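Local coordinates for glycosyl hydrolase, family 31/fibronectin type III domain protein (Clostridium perfringens, PDB 4LKS) that binds galactose through a family 32 carbohydrate-binding module, probably to direct its parent family 31 glycoside hydrolase to galactose-bearing glycans, at residues S24-I29 with I66-D71; E94-T99 with W106-T111. All coordinates share one frame; numbering follows the deposited sequence. Where two conformers were deposited one is given.

Interaction 1. Residues S24-I29 with I66-D71; sequences SKLEAI and ITIKLD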
loop_
_atom_site.group_PDB
_atom_site.type_symbol
_atom_site.label_atom_id
_atom_site.label_comp_id
_atom_site.label_asym_id
_atom_site.label_seq_id
_atom_site.Cartn_x
_atom_site.Cartn_y
_atom_site.Cartn_z
ATOM N N SER A 24 3.231 11.235 9.933
ATOM C CA SER A 24 3.781 12.544 9.575
ATOM C C SER A 24 5.121 12.456 8.840
ATOM O O SER A 24 5.538 13.415 8.183
ATOM C CB SER A 24 3.923 13.439 10.808
ATOM O OG SER A 24 4.916 12.947 11.678
ATOM N N LYS A 25 5.792 11.308 8.952
ATOM C CA LYS A 25 7.067 11.081 8.284
ATOM C C LYS A 25 6.899 10.648 6.826
ATOM O O LYS A 25 7.895 10.439 6.130
ATOM C CB LYS A 25 7.860 10.001 9.017
ATOM C CG LYS A 25 8.017 10.237 10.509
ATOM C CD LYS A 25 8.733 11.540 10.778
ATOM C CE LYS A 25 8.936 11.738 12.271
ATOM N NZ LYS A 25 9.366 13.130 12.549
ATOM N N LEU A 26 5.652 10.533 6.372
ATOM C CA LEU A 26 5.325 9.968 5.062
ATOM C C LEU A 26 4.643 10.987 4.159
ATOM O O LEU A 26 3.821 11.784 4.617
ATOM C CB LEU A 26 4.367 8.780 5.225
ATOM C CG LEU A 26 4.738 7.700 6.237
ATOM C CD1 LEU A 26 3.662 6.615 6.251
ATOM C CD2 LEU A 26 6.098 7.114 5.916
ATOM N N GLU A 27 4.949 10.925 2.868
ATOM C CA GLU A 27 4.308 11.773 1.871
ATOM C C GLU A 27 4.059 10.972 0.595
ATOM O O GLU A 27 5.005 10.459 -0.024
ATOM C CB GLU A 27 5.176 12.998 1.556
ATOM C CG GLU A 27 4.521 13.930 0.545
ATOM C CD GLU A 27 5.438 15.035 0.029
ATOM O OE1 GLU A 27 6.640 15.051 0.362
ATOM O OE2 GLU A 27 4.935 15.886 -0.741
ATOM N N ALA A 28 2.798 10.869 0.181
ATOM C CA ALA A 28 2.498 10.240 -1.104
ATOM C C ALA A 28 2.836 11.228 -2.211
ATOM O O ALA A 28 2.224 12.299 -2.303
ATOM C CB ALA A 28 1.033 9.820 -1.186
ATOM N N ILE A 29 3.804 10.881 -3.048
ATOM C CA ILE A 29 4.266 11.828 -4.060
ATOM C C ILE A 29 3.804 11.498 -5.470
ATOM O O ILE A 29 3.890 12.338 -6.365
ATOM C CB ILE A 29 5.797 12.004 -4.042
ATOM C CG1 ILE A 29 6.505 10.685 -4.357
ATOM C CG2 ILE A 29 6.258 12.584 -2.710
ATOM C CD1 ILE A 29 7.950 10.882 -4.780
ATOM N N ILE A 66 1.576 3.313 -6.186
ATOM C CA ILE A 66 1.634 4.528 -5.396
ATOM C C ILE A 66 3.044 4.618 -4.816
ATOM O O ILE A 66 3.600 3.611 -4.368
ATOM C CB ILE A 66 0.543 4.551 -4.290
ATOM C CG1 ILE A 66 0.625 5.847 -3.488
ATOM C CG2 ILE A 66 0.629 3.316 -3.373
ATOM C CD1 ILE A 66 -0.570 6.066 -2.578
ATOM N N THR A 67 3.629 5.810 -4.842
ATOM C CA THR A 67 4.971 6.013 -4.302
ATOM C C THR A 67 4.915 6.895 -3.063
ATOM O O THR A 67 4.358 8.003 -3.098
ATOM C CB THR A 67 5.913 6.666 -5.313
ATOM O OG1 THR A 67 6.034 5.823 -6.463
ATOM C CG2 THR A 67 7.295 6.884 -4.684
ATOM N N ILE A 68 5.468 6.376 -1.969
ATOM C CA ILE A 68 5.575 7.090 -0.703
ATOM C C ILE A 68 7.012 7.548 -0.488
ATOM O O ILE A 68 7.966 6.753 -0.605
ATOM C CB ILE A 68 5.176 6.190 0.483
ATOM C CG1 ILE A 68 3.808 5.526 0.244
ATOM C CG2 ILE A 68 5.229 6.978 1.813
ATOM C CD1 ILE A 68 2.661 6.471 -0.159
ATOM N N LYS A 69 7.163 8.836 -0.185
ATOM C CA LYS A 69 8.446 9.422 0.171
ATOM C C LYS A 69 8.506 9.582 1.682
ATOM O O LYS A 69 7.552 10.070 2.283
ATOM C CB LYS A 69 8.578 10.802 -0.484
ATOM C CG LYS A 69 9.847 11.548 -0.108
ATOM C CD LYS A 69 9.815 12.966 -0.665
ATOM C CE LYS A 69 11.027 13.745 -0.213
ATOM N NZ LYS A 69 11.065 15.097 -0.851
ATOM N N LEU A 70 9.619 9.176 2.288
ATOM C CA LEU A 70 9.822 9.323 3.734
ATOM C C LEU A 70 10.655 10.584 3.974
ATOM O O LEU A 70 11.316 11.080 3.055
ATOM C CB LEU A 70 10.495 8.067 4.314
ATOM C CG LEU A 70 9.609 6.817 4.168
ATOM C CD1 LEU A 70 9.981 6.026 2.938
ATOM C CD2 LEU A 70 9.687 5.934 5.411
ATOM N N ASP A 71 10.613 11.114 5.191
ATOM C CA ASP A 71 11.255 12.412 5.434
ATOM C C ASP A 71 12.782 12.342 5.334
ATOM O O ASP A 71 13.446 13.355 5.084
ATOM C CB ASP A 71 10.821 12.996 6.779
ATOM C CG ASP A 71 11.370 12.223 7.951
ATOM O OD1 ASP A 71 11.116 11.004 8.038
ATOM O OD2 ASP A 71 12.062 12.834 8.789
HETATM O O HOH W 1 7.981 12.569 3.800
HETATM O O HOH W 2 12.275 12.751 11.449
HETATM O O HOH W 3 8.508 16.463 -0.887
#

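Interaction 2. Residues E94-T99 with W106-T111; sequences EYKIET and WTEVRT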
loop_
_atom_site.group_PDB
_atom_site.type_symbol
_atom_site.label_atom_id
_atom_site.label_comp_id
_atom_site.label_asym_id
_atom_site.label_seq_id
_atom_site.Cartn_x
_atom_site.Cartn_y
_atom_site.Cartn_z
ATOM N N GLU A 94 -2.492 -9.158 -4.684
ATOM C CA GLU A 94 -1.126 -9.440 -5.121
ATOM C C GLU A 94 -0.421 -8.100 -5.303
ATOM O O GLU A 94 -0.983 -7.161 -5.888
ATOM C CB GLU A 94 -1.078 -10.256 -6.431
ATOM C CG GLU A 94 0.316 -10.840 -6.715
ATOM C CD GLU A 94 0.497 -11.399 -8.123
ATOM O OE1 GLU A 94 -0.371 -11.193 -8.990
ATOM O OE2 GLU A 94 1.550 -12.031 -8.360
ATOM N N TYR A 95 0.804 -8.000 -4.791
ATOM C CA TYR A 95 1.527 -6.731 -4.767
ATOM C C TYR A 95 3.002 -6.911 -5.131
ATOM O O TYR A 95 3.551 -8.032 -5.119
ATOM C CB TYR A 95 1.419 -6.076 -3.371
ATOM C CG TYR A 95 2.046 -6.960 -2.315
ATOM C CD1 TYR A 95 3.419 -6.923 -2.078
ATOM C CD2 TYR A 95 1.287 -7.874 -1.601
ATOM C CE1 TYR A 95 4.018 -7.770 -1.157
ATOM C CE2 TYR A 95 1.880 -8.730 -0.664
ATOM C CZ TYR A 95 3.249 -8.663 -0.453
ATOM O OH TYR A 95 3.871 -9.502 0.451
ATOM N N LYS A 96 3.634 -5.781 -5.419
ATOM C CA LYS A 96 5.078 -5.698 -5.564
ATOM C C LYS A 96 5.556 -4.506 -4.747
ATOM O O LYS A 96 4.857 -3.482 -4.638
ATOM C CB LYS A 96 5.481 -5.546 -7.041
ATOM C CG LYS A 96 6.989 -5.385 -7.258
ATOM C CD LYS A 96 7.363 -5.465 -8.733
ATOM C CE LYS A 96 6.874 -4.262 -9.508
ATOM N NZ LYS A 96 7.400 -4.333 -10.916
ATOM N N ILE A 97 6.732 -4.669 -4.142
ATOM C CA ILE A 97 7.373 -3.590 -3.408
ATOM C C ILE A 97 8.724 -3.286 -4.037
ATOM O O ILE A 97 9.537 -4.189 -4.273
ATOM C CB ILE A 97 7.584 -3.957 -1.934
ATOM C CG1 ILE A 97 6.235 -4.066 -1.227
ATOM C CG2 ILE A 97 8.452 -2.900 -1.241
ATOM C CD1 ILE A 97 6.307 -4.694 0.132
ATOM N N GLU A 98 8.957 -2.005 -4.316
ATOM C CA GLU A 98 10.257 -1.533 -4.795
ATOM C C GLU A 98 10.680 -0.395 -3.883
ATOM O O GLU A 98 9.834 0.317 -3.359
ATOM C CB GLU A 98 10.143 -0.975 -6.211
ATOM C CG GLU A 98 9.813 -1.984 -7.272
ATOM C CD GLU A 98 9.340 -1.291 -8.531
ATOM O OE1 GLU A 98 8.155 -0.883 -8.581
ATOM O OE2 GLU A 98 10.161 -1.096 -9.447
ATOM N N THR A 99 11.983 -0.203 -3.702
ATOM C CA THR A 99 12.444 0.943 -2.924
ATOM C C THR A 99 13.547 1.671 -3.658
ATOM O O THR A 99 14.192 1.115 -4.548
ATOM C CB THR A 99 12.943 0.558 -1.513
ATOM O OG1 THR A 99 14.004 -0.393 -1.611
ATOM C CG2 THR A 99 11.819 -0.032 -0.668
ATOM N N TRP A 106 15.401 2.034 -8.777
ATOM C CA TRP A 106 14.683 1.160 -7.872
ATOM C C TRP A 106 15.310 -0.212 -7.690
ATOM O O TRP A 106 15.862 -0.805 -8.621
ATOM C CB TRP A 106 13.254 0.968 -8.387
ATOM C CG TRP A 106 12.504 2.250 -8.529
ATOM C CD1 TRP A 106 12.392 3.021 -9.653
ATOM C CD2 TRP A 106 11.760 2.929 -7.510
ATOM N NE1 TRP A 106 11.631 4.126 -9.397
ATOM C CE2 TRP A 106 11.230 4.097 -8.085
ATOM C CE3 TRP A 106 11.495 2.662 -6.160
ATOM C CZ2 TRP A 106 10.450 5.000 -7.360
ATOM C CZ3 TRP A 106 10.722 3.554 -5.447
ATOM C CH2 TRP A 106 10.207 4.705 -6.044
ATOM N N THR A 107 15.180 -0.721 -6.478
ATOM C CA THR A 107 15.504 -2.089 -6.156
ATOM C C THR A 107 14.193 -2.818 -5.962
ATOM O O THR A 107 13.337 -2.364 -5.186
ATOM C CB THR A 107 16.292 -2.169 -4.844
ATOM O OG1 THR A 107 17.504 -1.408 -4.965
ATOM C CG2 THR A 107 16.620 -3.616 -4.506
ATOM N N GLU A 108 14.016 -3.937 -6.664
ATOM C CA GLU A 108 12.860 -4.790 -6.429
ATOM C C GLU A 108 13.088 -5.537 -5.129
ATOM O O GLU A 108 14.046 -6.305 -4.985
ATOM C CB GLU A 108 12.631 -5.781 -7.576
ATOM C CG GLU A 108 11.317 -6.536 -7.414
ATOM C CD GLU A 108 10.951 -7.386 -8.612
ATOM O OE1 GLU A 108 11.096 -6.911 -9.756
ATOM O OE2 GLU A 108 10.498 -8.529 -8.405
ATOM N N VAL A 109 12.201 -5.301 -4.173
ATOM C CA VAL A 109 12.359 -5.880 -2.846
ATOM C C VAL A 109 11.666 -7.245 -2.752
ATOM O O VAL A 109 12.282 -8.237 -2.345
ATOM C CB VAL A 109 11.830 -4.916 -1.772
ATOM C CG1 VAL A 109 11.862 -5.573 -0.419
ATOM C CG2 VAL A 109 12.651 -3.615 -1.765
ATOM N N ARG A 110 10.393 -7.299 -3.145
ATOM C CA ARG A 110 9.644 -8.548 -3.101
ATOM C C ARG A 110 8.305 -8.412 -3.802
ATOM O O ARG A 110 7.836 -7.304 -4.097
ATOM C CB ARG A 110 9.395 -9.014 -1.661
ATOM C CG ARG A 110 8.357 -8.186 -0.907
ATOM C CD ARG A 110 7.943 -8.884 0.383
ATOM N NE ARG A 110 7.174 -10.083 0.068
ATOM C CZ ARG A 110 6.816 -11.008 0.948
ATOM N NH1 ARG A 110 7.165 -10.903 2.222
ATOM N NH2 ARG A 110 6.107 -12.054 0.538
ATOM N N THR A 111 7.704 -9.557 -4.092
ATOM C CA THR A 111 6.292 -9.612 -4.433
ATOM C C THR A 111 5.593 -10.486 -3.398
ATOM O O THR A 111 6.239 -11.093 -2.534
ATOM C CB THR A 111 6.063 -10.167 -5.836
ATOM O OG1 THR A 111 6.575 -11.501 -5.899
ATOM C CG2 THR A 111 6.789 -9.322 -6.865
HETATM O O HOH W 4 10.436 -4.641 -10.584
HETATM O O HOH W 5 17.665 1.022 -4.964
#

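Interaction 1. Residues S24-I29 with I66-D71
Leu26 and Leu70 sit opposite each other as a non-hydrogen-bonded antiparallel pair where edge strand 26-31 joins strand 64-70 in the five-stranded sheet of the beta-sandwich. The tight part of the contact includes the face bearing Leu26, Ala28, Ile68 and Leu70, which turns toward Leu162 and Phe164 of the other sheet. There the two leucines run side by side, with Leu26 CD2 3.8 Å from Leu70 CD2, and Ile68 spans two residues of the neighbouring strand: its CG2 packs on Leu26 CB, while CD1 lies 3.9 Å from Ala28 CB. Lys69 and Glu27 exchange two backbone bonds, the straighter being Lys69 N to Glu27 O (2.7 Å, 173° at the hydrogen), and Ile29 N donates to Thr67 O.

The opposite face keeps a close apolar patch. Ile29 CG1 takes the position between backbone N and carbonyl carbon (chi1 62°), which brings it to Thr67 CG2, while CG2 of Ile29 meets Lys69 CB at 3.7 Å. The loose, solvent side is the charged ends, joined through water. Glu27 and Lys69 extend side by side, yet Glu27 OE1 and Lys69 NZ remain 4.6 Å apart, bridged by one water. Where the chain turns a corner, Asp71 N makes a weak bond to Lys25 O, and Tyr74 holds Asp71 OD1. A second water accepts from Lys25 NZ and donates to Asp71 OD2, 2.7 Å away.

Interaction 2. Residues E94-T99 with W106-T111
Ile97 faces both Val109 and Arg110, the signature of a classic beta bulge in the antiparallel hairpin of strands 95-100 and 107-113, at one edge of the five-stranded sheet.

Backbone bonding defines the bulge. Ile97 O accepts from Val109 N at 2.9 Å and only weakly from Arg110 N at 3.4 Å, while Ile97 N donates almost straight to Arg110 O (171°). Past the bulge, Thr99 and Thr107 form a regular hydrogen-bonded pair with two backbone bonds.

Apolar packing follows the extra residue. Val109 CB meets Ile97 CG2, and Val109 CG2, anti to its own carbonyl carbon, reaches Thr99 CG2 at 3.8 Å. Ile97 and Thr99 also touch strand 129-138 of the other sheet, through Ile131 and through Ile136 and Ala138.

Aromatic and planar groups occupy the two ends. Trp106 CE3 approaches Thr99 C at 3.4 Å, and the Trp106 and Glu98 side chains cross at about a right angle. Arg142 unites this pair, making a salt bridge with Glu98 OE1 and a cation-pi contact with Trp106. At the other end Tyr95 OH lies over one face of the Arg110 guanidinium, 3.3 Å from CZ, with ring and guanidinium planes 53° apart; its angles to the nitrogens are too poor for hydrogen bonds.

Polar side-chain bonds come last. Lys96 NZ and Glu108 OE1 share a water. The guanidinium under Tyr95 OH is held by Arg110 NH1 donating to Arg132 O and, within its own strand, by a side-on grip on the next residue: NE (2.9 Å) and NH2 both reach Thr111 O, which lies close to the guanidinium plane, while NE approaches from above the carbonyl plane.

Interaction 1 closes before interaction 2 opens along the chain, and their centres lie 16 Å apart in one antiparallel sheet. The strand order 26-31, 64-70, 140-148, 95-100, 107-113 puts them on opposite flanks: each joins an outermost strand to its inner neighbour, and strand 140-148 lies between the two pairs. Interaction 1 links strands distant in sequence, whereas interaction 2 is a local hairpin. They nevertheless meet directly, Thr67 CG2 packing 3.9 Å from Trp106 CH2 across the central strand. Together they define both borders of one sandwich layer; neither contains a galactose- or calcium-site residue, though the Ile66 side chain is about 10 Å from the calcium ion.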